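Long-range contact in cell division control protein 45 cdc45 putative (Entamoeba histolytica, PDB 6CC2), which probably acts in eukaryotic DNA replication as the Cdc45 component of the CMG replicative helicase: residues 478-483 with 522-527. Numbering follows the deposited sequence.
Sequences KTFVIV and TEIHRE. With EDO (1,2-ethanediol), chain G; EDO (1,2-ethanediol), chain D.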
loop_
_atom_site.group_PDB
_atom_site.type_symbol
_atom_site.label_atom_id
_atom_site.label_comp_id
_atom_site.label_asym_id
_atom_site.label_seq_id
_atom_site.Cartn_x
_atom_site.Cartn_y
_atom_site.Cartn_z
ATOM N N LYS A 478 14.118 10.166 -27.578
ATOM C CA LYS A 478 13.715 11.529 -27.907
ATOM C C LYS A 478 12.301 11.820 -27.403
ATOM O O LYS A 478 11.498 12.451 -28.095
ATOM C CB LYS A 478 13.826 11.782 -29.416
ATOM C CG LYS A 478 15.149 11.346 -30.031
ATOM C CD LYS A 478 16.319 12.105 -29.435
ATOM C CE LYS A 478 17.638 11.758 -30.125
ATOM N NZ LYS A 478 18.163 10.422 -29.721
ATOM N N THR A 479 11.995 11.363 -26.188
ATOM C CA THR A 479 10.670 11.479 -25.620
ATOM C C THR A 479 10.777 11.880 -24.157
ATOM O O THR A 479 11.850 11.816 -23.543
ATOM C CB THR A 479 9.902 10.154 -25.691
ATOM O OG1 THR A 479 10.611 9.162 -24.927
ATOM C CG2 THR A 479 9.739 9.681 -27.141
ATOM N N PHE A 480 9.650 12.288 -23.603
ATOM C CA PHE A 480 9.434 12.285 -22.156
ATOM C C PHE A 480 8.477 11.154 -21.819
ATOM O O PHE A 480 7.414 11.026 -22.444
ATOM C CB PHE A 480 8.844 13.599 -21.646
ATOM C CG PHE A 480 9.847 14.735 -21.572
ATOM C CD1 PHE A 480 10.641 14.883 -20.456
ATOM C CD2 PHE A 480 9.991 15.630 -22.625
ATOM C CE1 PHE A 480 11.561 15.896 -20.386
ATOM C CE2 PHE A 480 10.917 16.653 -22.557
ATOM C CZ PHE A 480 11.697 16.790 -21.441
ATOM N N VAL A 481 8.858 10.333 -20.838
ATOM C CA VAL A 481 7.913 9.447 -20.191
ATOM C C VAL A 481 7.101 10.289 -19.222
ATOM O O VAL A 481 7.672 11.064 -18.459
ATOM C CB VAL A 481 8.639 8.304 -19.468
ATOM C CG1 VAL A 481 7.647 7.363 -18.824
ATOM C CG2 VAL A 481 9.495 7.546 -20.463
ATOM N N ILE A 482 5.772 10.180 -19.291
ATOM C CA ILE A 482 4.875 10.963 -18.450
ATOM C C ILE A 482 4.134 10.006 -17.522
ATOM O O ILE A 482 3.437 9.089 -17.990
ATOM C CB ILE A 482 3.849 11.763 -19.278
ATOM C CG1 ILE A 482 4.508 12.501 -20.426
ATOM C CG2 ILE A 482 3.083 12.724 -18.346
ATOM C CD1 ILE A 482 5.427 13.564 -20.002
ATOM N N VAL A 483 4.268 10.212 -16.219
ATOM C CA VAL A 483 3.553 9.418 -15.232
ATOM C C VAL A 483 2.631 10.344 -14.451
ATOM O O VAL A 483 3.050 11.426 -14.013
ATOM C CB VAL A 483 4.529 8.698 -14.284
ATOM C CG1 VAL A 483 3.751 8.075 -13.118
ATOM C CG2 VAL A 483 5.313 7.648 -15.042
ATOM N N THR A 522 2.076 7.652 -19.979
ATOM C CA THR A 522 2.047 7.950 -21.408
ATOM C C THR A 522 3.440 8.432 -21.793
ATOM O O THR A 522 4.385 8.351 -21.007
ATOM C CB THR A 522 0.931 8.954 -21.754
ATOM O OG1 THR A 522 0.872 9.115 -23.189
ATOM C CG2 THR A 522 1.161 10.302 -21.118
ATOM N N GLU A 523 3.581 8.936 -23.015
ATOM C CA GLU A 523 4.884 9.342 -23.533
ATOM C C GLU A 523 4.654 10.383 -24.615
ATOM O O GLU A 523 3.721 10.269 -25.398
ATOM C CB GLU A 523 5.622 8.124 -24.094
ATOM C CG GLU A 523 7.056 8.371 -24.500
ATOM C CD GLU A 523 7.780 7.081 -24.854
ATOM O OE1 GLU A 523 7.121 6.150 -25.362
ATOM O OE2 GLU A 523 9.004 6.991 -24.608
ATOM N N ILE A 524 5.510 11.404 -24.641
ATOM C CA ILE A 524 5.411 12.461 -25.630
ATOM C C ILE A 524 6.751 12.629 -26.323
ATOM O O ILE A 524 7.805 12.272 -25.788
ATOM C CB ILE A 524 4.973 13.800 -24.995
ATOM C CG1 ILE A 524 6.055 14.299 -24.015
ATOM C CG2 ILE A 524 3.662 13.642 -24.259
ATOM C CD1 ILE A 524 5.790 15.696 -23.497
ATOM N N HIS A 525 6.709 13.211 -27.530
ATOM C CA HIS A 525 7.935 13.658 -28.173
ATOM C C HIS A 525 8.560 14.775 -27.334
ATOM O O HIS A 525 7.853 15.645 -26.815
ATOM C CB HIS A 525 7.668 14.169 -29.576
ATOM C CG HIS A 525 7.163 13.114 -30.512
ATOM N ND1 HIS A 525 7.944 12.059 -30.934
ATOM C CD2 HIS A 525 5.956 12.949 -31.102
ATOM C CE1 HIS A 525 7.237 11.283 -31.738
ATOM N NE2 HIS A 525 6.027 11.802 -31.856
ATOM N N ARG A 526 9.881 14.741 -27.195
ATOM C CA ARG A 526 10.551 15.718 -26.338
ATOM C C ARG A 526 10.171 17.136 -26.727
ATOM O O ARG A 526 9.900 17.967 -25.855
ATOM C CB ARG A 526 12.079 15.537 -26.389
ATOM C CG ARG A 526 12.879 16.850 -26.202
ATOM C CD ARG A 526 13.951 16.813 -25.108
ATOM N NE ARG A 526 15.189 16.209 -25.554
ATOM C CZ ARG A 526 16.405 16.533 -25.094
ATOM N NH1 ARG A 526 16.559 17.470 -24.172
ATOM N NH2 ARG A 526 17.457 15.907 -25.572
ATOM N N GLU A 527 10.172 17.434 -28.024
ATOM C CA GLU A 527 9.919 18.792 -28.475
ATOM C C GLU A 527 8.525 19.287 -28.113
ATOM O O GLU A 527 8.271 20.494 -28.220
ATOM C CB GLU A 527 10.129 18.877 -29.985
ATOM C CG GLU A 527 9.299 17.911 -30.809
ATOM C CD GLU A 527 10.062 16.641 -31.164
ATOM O OE1 GLU A 527 10.672 16.007 -30.257
ATOM O OE2 GLU A 527 10.060 16.277 -32.363
HETATM C C1 EDO G . 5.539 9.859 -29.116
HETATM O O1 EDO G . 4.299 9.694 -28.419
HETATM C C2 EDO G . 6.564 8.862 -28.599
HETATM O O2 EDO G . 6.057 7.532 -28.728
HETATM C C1 EDO D . 2.987 14.744 -28.466
HETATM O O1 EDO D . 4.220 14.044 -28.468
HETATM C C2 EDO D . 2.799 15.302 -27.079
HETATM O O2 EDO D . 1.806 16.221 -27.070
HETATM O O HOH W 1 10.867 12.903 -30.739
#
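Phe-480 and Ile-482 pair with Ile-524 and Thr-522 as the hydrogen-bonded pairs of an antiparallel strand contact within a mixed sheet; the short strand axes run 157° apart. Both pairs close the reciprocal two-bond ring, for example Ile-524 N to Phe-480 O at 2.9 Å and Thr-522 N to Ile-482 O at 2.8 Å. The ladder ends where Arg-526 N, starting a 3-10 turn, donates to Lys-478 O. A water also donates to that carbonyl and to Glu-527 OE1, and bonds to His-525 ND1.

Phe-480, Ile-482, Thr-522 and Ile-524 share one face. Ile-524 CG1, between its backbone N and carbonyl carbon (chi1 65°), meets Phe-480 CB at 3.7 Å. Ile-482 CB and Thr-522 CG2 touch at 3.6 Å, their side chains side by side and pointing the same way, while Arg-526 O lies at the edge of the Phe-480 ring, in its plane, 3.7 Å from CE2.

On the other face Glu-523 is extended, with CG anti to the backbone N, and OE2 accepts from Thr-479 OG1 at 2.7 Å. The hydroxyl arrives on the anti side of the carboxylate, 31° out of its plane; OE1 has a separate partner, a salt bridge to Lys-477.

Strand 479-485 is central here: strand 468-474 flanks it opposite strand 519-525, through backbone hydrogen bonds such as Val-481 with Val-472, and a G1 bulge, in which Lys-478 and Thr-479 both face Asp-474, lies at the turn end of that pair. Helix 529-537 packs on the Phe-480/Ile-524 face through Leu-529 and Tyr-532, whereas Val-483 rests on helix 444-462.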